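Local structure of proteasome assembly chaperone family protein (Thermoplasma acidophilum, 3GAA) at residues 132-142 and 184-195. The protein is of unknown function but belongs to the PAC2 family of proteasome assembly chaperones, which suggests a role in proteasome assembly. Sequence-based numbering, arbitrary orientation.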
ATOM      1  N   GLY A 132      -0.507  12.712 -55.036  1.00 61.24           N
ATOM      2  CA  GLY A 132      -1.624  13.037 -55.955  1.00 63.10           C
ATOM      3  C   GLY A 132      -2.649  14.048 -55.425  1.00 64.48           C
ATOM      4  O   GLY A 132      -2.247  15.107 -54.929  1.00 64.86           O
ATOM      5  N   ILE A 133      -3.958  13.743 -55.428  1.00 66.06           N
ATOM      6  CA  ILE A 133      -4.553  12.370 -55.444  1.00 67.06           C
ATOM      7  C   ILE A 133      -5.668  12.314 -56.485  1.00 67.87           C
ATOM      8  O   ILE A 133      -6.637  13.077 -56.378  1.00 68.03           O
ATOM      9  CB  ILE A 133      -5.146  11.996 -54.019  1.00 66.80           C
ATOM     10  CG1 ILE A 133      -4.135  11.185 -53.220  1.00 66.72           C
ATOM     11  CG2 ILE A 133      -6.437  11.181 -54.110  1.00 66.03           C
ATOM     12  CD1 ILE A 133      -2.742  11.776 -53.172  1.00 66.31           C
ATOM     13  N   PRO A 134      -5.547  11.413 -57.491  1.00 68.97           N
ATOM     14  CA  PRO A 134      -6.522  11.511 -58.634  1.00 69.02           C
ATOM     15  C   PRO A 134      -7.964  11.898 -58.157  1.00 68.54           C
ATOM     16  O   PRO A 134      -8.619  11.105 -57.480  1.00 68.36           O
ATOM     17  CB  PRO A 134      -6.424  10.114 -59.319  1.00 69.32           C
ATOM     18  CG  PRO A 134      -4.955   9.575 -58.960  1.00 69.17           C
ATOM     19  CD  PRO A 134      -4.513  10.349 -57.683  1.00 69.34           C
ATOM     20  N   GLU A 135      -8.415  13.113 -58.511  1.00 67.95           N
ATOM     21  CA  GLU A 135      -9.489  13.867 -57.779  1.00 67.40           C
ATOM     22  C   GLU A 135     -10.681  13.053 -57.248  1.00 65.96           C
ATOM     23  O   GLU A 135     -11.432  13.523 -56.369  1.00 66.18           O
ATOM     24  CB  GLU A 135     -10.031  15.031 -58.632  1.00 67.79           C
ATOM     25  CG  GLU A 135     -10.785  16.142 -57.833  1.00 69.61           C
ATOM     26  CD  GLU A 135     -11.645  17.036 -58.747  1.00 72.56           C
ATOM     27  OE1 GLU A 135     -11.436  17.025 -59.993  1.00 72.42           O
ATOM     28  OE2 GLU A 135     -12.533  17.746 -58.217  1.00 74.86           O
ATOM     29  N   GLU A 136     -10.874  11.863 -57.820  1.00 63.63           N
ATOM     30  CA  GLU A 136     -11.671  10.807 -57.188  1.00 61.58           C
ATOM     31  C   GLU A 136     -10.878  10.276 -55.980  1.00 58.04           C
ATOM     32  O   GLU A 136     -10.020   9.396 -56.147  1.00 57.91           O
ATOM     33  CB  GLU A 136     -11.977   9.666 -58.206  1.00 62.43           C
ATOM     34  CG  GLU A 136     -12.723  10.062 -59.549  1.00 64.38           C
ATOM     35  CD  GLU A 136     -13.320  11.513 -59.581  1.00 68.11           C
ATOM     36  OE1 GLU A 136     -13.378  12.118 -60.700  1.00 69.14           O
ATOM     37  OE2 GLU A 136     -13.717  12.058 -58.507  1.00 69.63           O
ATOM     38  N   ARG A 137     -11.117  10.844 -54.792  1.00 53.41           N
ATOM     39  CA  ARG A 137     -10.422  10.399 -53.597  1.00 49.75           C
ATOM     40  C   ARG A 137     -11.376   9.664 -52.671  1.00 46.26           C
ATOM     41  O   ARG A 137     -12.325  10.249 -52.171  1.00 44.94           O
ATOM     42  CB  ARG A 137      -9.783  11.553 -52.870  1.00 49.77           C
ATOM     43  CG  ARG A 137      -9.551  11.269 -51.377  1.00 51.08           C
ATOM     44  CD  ARG A 137      -8.412  12.044 -50.804  1.00 50.69           C
ATOM     45  NE  ARG A 137      -8.283  13.361 -51.415  1.00 49.20           N
ATOM     46  CZ  ARG A 137      -7.218  14.141 -51.261  1.00 48.30           C
ATOM     47  NH1 ARG A 137      -6.190  13.748 -50.502  1.00 47.76           N
ATOM     48  NH2 ARG A 137      -7.189  15.331 -51.845  1.00 47.48           N
ATOM     49  N   PRO A 138     -11.098   8.379 -52.406  1.00 42.66           N
ATOM     50  CA  PRO A 138     -11.938   7.541 -51.545  1.00 40.53           C
ATOM     51  C   PRO A 138     -11.707   7.681 -50.009  1.00 38.25           C
ATOM     52  O   PRO A 138     -10.643   8.104 -49.534  1.00 37.33           O
ATOM     53  CB  PRO A 138     -11.553   6.137 -52.005  1.00 40.78           C
ATOM     54  CG  PRO A 138     -10.098   6.263 -52.380  1.00 40.68           C
ATOM     55  CD  PRO A 138      -9.917   7.638 -52.899  1.00 42.15           C
ATOM     56  N   VAL A 139     -12.714   7.332 -49.232  1.00 35.88           N
ATOM     57  CA  VAL A 139     -12.500   7.166 -47.809  1.00 34.35           C
ATOM     58  C   VAL A 139     -12.598   5.693 -47.443  1.00 32.68           C
ATOM     59  O   VAL A 139     -13.471   4.999 -47.898  1.00 30.68           O
ATOM     60  CB  VAL A 139     -13.456   8.021 -46.932  1.00 33.93           C
ATOM     61  CG1 VAL A 139     -13.165   7.787 -45.456  1.00 33.12           C
ATOM     62  CG2 VAL A 139     -13.244   9.447 -47.201  1.00 33.56           C
ATOM     63  N   PHE A 140     -11.694   5.244 -46.588  1.00 32.13           N
ATOM     64  CA  PHE A 140     -11.802   3.905 -46.053  1.00 32.07           C
ATOM     65  C   PHE A 140     -12.122   3.972 -44.627  1.00 32.05           C
ATOM     66  O   PHE A 140     -11.966   5.013 -44.004  1.00 31.55           O
ATOM     67  CB  PHE A 140     -10.535   3.112 -46.266  1.00 31.76           C
ATOM     68  CG  PHE A 140     -10.138   3.065 -47.663  1.00 30.43           C
ATOM     69  CD1 PHE A 140     -10.731   2.145 -48.526  1.00 32.46           C
ATOM     70  CD2 PHE A 140      -9.281   4.005 -48.164  1.00 28.46           C
ATOM     71  CE1 PHE A 140     -10.394   2.127 -49.914  1.00 32.48           C
ATOM     72  CE2 PHE A 140      -8.914   3.992 -49.529  1.00 30.52           C
ATOM     73  CZ  PHE A 140      -9.468   3.053 -50.410  1.00 28.60           C
ATOM     74  N   ALA A 141     -12.600   2.838 -44.145  1.00 33.21           N
ATOM     75  CA  ALA A 141     -12.989   2.637 -42.769  1.00 34.18           C
ATOM     76  C   ALA A 141     -12.449   1.320 -42.207  1.00 35.68           C
ATOM     77  O   ALA A 141     -12.504   0.254 -42.865  1.00 36.92           O
ATOM     78  CB  ALA A 141     -14.470   2.620 -42.669  1.00 33.75           C
ATOM     79  N   VAL A 142     -11.968   1.366 -40.965  1.00 36.61           N
ATOM     80  CA  VAL A 142     -11.957   0.160 -40.172  1.00 36.28           C
ATOM     81  C   VAL A 142     -13.029   0.318 -39.106  1.00 36.66           C
ATOM     82  O   VAL A 142     -13.000   1.260 -38.351  1.00 36.98           O
ATOM     83  CB  VAL A 142     -10.574  -0.216 -39.647  1.00 36.46           C
ATOM     84  CG1 VAL A 142      -9.468   0.720 -40.183  1.00 35.23           C
ATOM     85  CG2 VAL A 142     -10.612  -0.362 -38.153  1.00 36.23           C
ATOM     86  N   SER A 184     -12.267   3.823 -37.347  1.00 32.41           N
ATOM     87  CA  SER A 184     -11.304   4.717 -37.900  1.00 32.85           C
ATOM     88  C   SER A 184     -11.672   5.065 -39.363  1.00 32.47           C
ATOM     89  O   SER A 184     -12.188   4.223 -40.067  1.00 32.96           O
ATOM     90  CB  SER A 184      -9.927   4.083 -37.804  1.00 32.53           C
ATOM     91  OG  SER A 184      -9.098   4.704 -38.763  1.00 34.36           O
ATOM     92  N   PHE A 185     -11.456   6.312 -39.793  1.00 32.03           N
ATOM     93  CA  PHE A 185     -11.517   6.631 -41.211  1.00 31.28           C
ATOM     94  C   PHE A 185     -10.091   6.944 -41.698  1.00 31.54           C
ATOM     95  O   PHE A 185      -9.312   7.628 -41.006  1.00 31.30           O
ATOM     96  CB  PHE A 185     -12.413   7.838 -41.446  1.00 31.64           C
ATOM     97  CG  PHE A 185     -13.874   7.608 -41.148  1.00 30.19           C
ATOM     98  CD1 PHE A 185     -14.588   6.629 -41.802  1.00 29.32           C
ATOM     99  CD2 PHE A 185     -14.531   8.399 -40.273  1.00 30.04           C
ATOM    100  CE1 PHE A 185     -15.887   6.435 -41.576  1.00 27.79           C
ATOM    101  CE2 PHE A 185     -15.877   8.197 -40.026  1.00 30.79           C
ATOM    102  CZ  PHE A 185     -16.537   7.208 -40.671  1.00 30.66           C
ATOM    103  N   ILE A 186      -9.743   6.409 -42.866  1.00 31.15           N
ATOM    104  CA  ILE A 186      -8.473   6.687 -43.498  1.00 31.00           C
ATOM    105  C   ILE A 186      -8.664   7.212 -44.926  1.00 31.47           C
ATOM    106  O   ILE A 186      -9.534   6.771 -45.704  1.00 30.37           O
ATOM    107  CB  ILE A 186      -7.554   5.464 -43.548  1.00 31.63           C
ATOM    108  CG1 ILE A 186      -7.455   4.784 -42.169  1.00 33.13           C
ATOM    109  CG2 ILE A 186      -6.179   5.908 -43.956  1.00 30.01           C
ATOM    110  CD1 ILE A 186      -8.482   3.639 -41.944  1.00 34.36           C
ATOM    111  N   THR A 187      -7.844   8.188 -45.273  1.00 32.22           N
ATOM    112  CA  THR A 187      -7.967   8.787 -46.581  1.00 32.81           C
ATOM    113  C   THR A 187      -6.577   8.919 -47.209  1.00 31.85           C
ATOM    114  O   THR A 187      -5.666   9.246 -46.539  1.00 31.03           O
ATOM    115  CB  THR A 187      -8.718  10.115 -46.472  1.00 32.67           C
ATOM    116  OG1 THR A 187      -9.281  10.419 -47.744  1.00 36.57           O
ATOM    117  CG2 THR A 187      -7.797  11.251 -46.035  1.00 33.25           C
ATOM    118  N   PRO A 188      -6.419   8.610 -48.494  1.00 32.27           N
ATOM    119  CA  PRO A 188      -5.103   8.791 -49.080  1.00 32.27           C
ATOM    120  C   PRO A 188      -4.710  10.254 -49.059  1.00 33.53           C
ATOM    121  O   PRO A 188      -5.522  11.121 -49.354  1.00 32.84           O
ATOM    122  CB  PRO A 188      -5.282   8.333 -50.527  1.00 31.53           C
ATOM    123  CG  PRO A 188      -6.659   7.802 -50.657  1.00 31.23           C
ATOM    124  CD  PRO A 188      -7.443   8.295 -49.510  1.00 32.86           C
ATOM    125  N   THR A 189      -3.468  10.533 -48.732  1.00 35.76           N
ATOM    126  CA  THR A 189      -3.022  11.907 -48.681  1.00 38.12           C
ATOM    127  C   THR A 189      -1.582  12.078 -49.243  1.00 40.64           C
ATOM    128  O   THR A 189      -0.700  11.251 -49.008  1.00 42.17           O
ATOM    129  CB  THR A 189      -3.286  12.524 -47.226  1.00 38.37           C
ATOM    130  OG1 THR A 189      -2.279  13.485 -46.872  1.00 38.06           O
ATOM    131  CG2 THR A 189      -3.396  11.477 -46.177  1.00 34.85           C
ATOM    132  N   SER A 190      -1.364  13.132 -50.018  1.00 42.49           N
ATOM    133  CA  SER A 190      -0.088  13.358 -50.700  1.00 44.33           C
ATOM    134  C   SER A 190       1.081  13.619 -49.751  1.00 45.70           C
ATOM    135  O   SER A 190       1.024  14.496 -48.895  1.00 46.37           O
ATOM    136  CB  SER A 190      -0.241  14.591 -51.606  1.00 44.49           C
ATOM    137  OG  SER A 190       1.012  15.008 -52.132  1.00 46.79           O
ATOM    138  N   VAL A 191       2.182  12.922 -49.924  1.00 47.74           N
ATOM    139  CA  VAL A 191       3.315  13.164 -49.014  1.00 49.32           C
ATOM    140  C   VAL A 191       4.091  14.460 -49.311  1.00 50.81           C
ATOM    141  O   VAL A 191       4.397  15.211 -48.403  1.00 51.10           O
ATOM    142  CB  VAL A 191       4.281  11.944 -48.911  1.00 49.03           C
ATOM    143  CG1 VAL A 191       3.756  10.966 -47.896  1.00 48.81           C
ATOM    144  CG2 VAL A 191       4.478  11.270 -50.265  1.00 49.19           C
ATOM    145  N   ASP A 192       4.431  14.747 -50.553  1.00 52.87           N
ATOM    146  CA  ASP A 192       5.258  15.951 -50.795  1.00 54.62           C
ATOM    147  C   ASP A 192       4.461  17.254 -50.594  1.00 54.04           C
ATOM    148  O   ASP A 192       4.814  18.048 -49.736  1.00 54.38           O
ATOM    149  CB  ASP A 192       5.938  15.933 -52.193  1.00 55.78           C
ATOM    150  CG  ASP A 192       7.135  14.922 -52.278  1.00 59.53           C
ATOM    151  OD1 ASP A 192       8.161  15.252 -52.952  1.00 63.06           O
ATOM    152  OD2 ASP A 192       7.046  13.809 -51.670  1.00 64.11           O
ATOM    153  N   ILE A 193       3.382  17.443 -51.351  1.00 53.09           N
ATOM    154  CA  ILE A 193       2.670  18.727 -51.361  1.00 52.43           C
ATOM    155  C   ILE A 193       1.448  18.789 -50.417  1.00 51.17           C
ATOM    156  O   ILE A 193       0.848  17.740 -50.118  1.00 51.92           O
ATOM    157  CB  ILE A 193       2.260  19.109 -52.803  1.00 52.97           C
ATOM    158  CG1 ILE A 193       1.265  18.107 -53.413  1.00 52.38           C
ATOM    159  CG2 ILE A 193       3.546  19.254 -53.680  1.00 53.66           C
ATOM    160  CD1 ILE A 193       1.937  16.853 -53.994  1.00 54.30           C
ATOM    161  N   PRO A 194       1.072  20.002 -49.940  1.00 48.93           N
ATOM    162  CA  PRO A 194      -0.033  20.118 -48.952  1.00 47.61           C
ATOM    163  C   PRO A 194      -1.358  19.615 -49.508  1.00 46.23           C
ATOM    164  O   PRO A 194      -1.623  19.811 -50.678  1.00 46.30           O
ATOM    165  CB  PRO A 194      -0.106  21.616 -48.672  1.00 47.46           C
ATOM    166  CG  PRO A 194       1.210  22.169 -49.166  1.00 47.85           C
ATOM    167  CD  PRO A 194       1.608  21.316 -50.307  1.00 48.47           C
ATOM    168  N   ASP A 195      -2.176  18.968 -48.686  1.00 44.70           N
ATOM    169  CA  ASP A 195      -3.318  18.213 -49.203  1.00 43.47           C
ATOM    170  C   ASP A 195      -4.627  18.375 -48.420  1.00 41.51           C
ATOM    171  O   ASP A 195      -5.092  17.444 -47.780  1.00 41.15           O
ATOM    172  CB  ASP A 195      -2.960  16.737 -49.294  1.00 43.45           C
ATOM    173  CG  ASP A 195      -3.899  15.979 -50.211  1.00 46.60           C
ATOM    174  OD1 ASP A 195      -4.791  16.646 -50.814  1.00 48.84           O
ATOM    175  OD2 ASP A 195      -3.764  14.730 -50.339  1.00 49.11           O
TER
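Arg137 reaches across to Asp195 and the carbonyl of Pro188 beside the end of an antiparallel strand pair in the mixed sheet of this PAC2-family α/β fold, where 132-139 is already loop but the partner strand runs on to Ser190. Its guanidinium meets the carboxylate end-on in a salt bridge, Arg137 NH1 to Asp195 OD2 at 2.6 Å and Arg137 NH2 to Asp195 OD1 at 2.9 Å, the two planes 35° apart. Arg137 NH1 also donates to Pro188 O at 2.9 Å, within the guanidinium plane. Arginine suits the site because its flat, branched end can serve a carboxylate and a carbonyl together; a bend at chi3 (34°) swings that end across while CD runs close by Thr187 OG1. Ile133 CB lies over one guanidinium face. A leucine in place of Arg137 would probably leave Asp195 without its counter-charge across the contact and Pro188 O without this donor. Pro188 has no N-H to offer Pro138 O, which is consistent with the ladder ending here; Thr187 OG1 donates instead to Pro138 O at 3.2 Å, and the two proline rings pack against each other.

Further along, regular pairing takes over. Phe140 and Ile186 form a hydrogen-bonded pair, as do Val142 and Ser184, with Ala141 and Phe185 a non-hydrogen-bonded pair between them. Small Ala141 lets the Phe185 ring lie close, while Val142 CG1 touches Ile186 CD1 at 3.5 Å on the other face. Strand 181-190 continues the sheet through bonds from Phe185 to Ile124 and Glu126, and helix 196-210 packs on Arg137, Val139 and Thr187. In the second shell, the backbone steadies the carboxylate: Ser190 N donates to Asp195 OD2 at 2.9 Å, from the face of its plane opposite to Arg137 NH1.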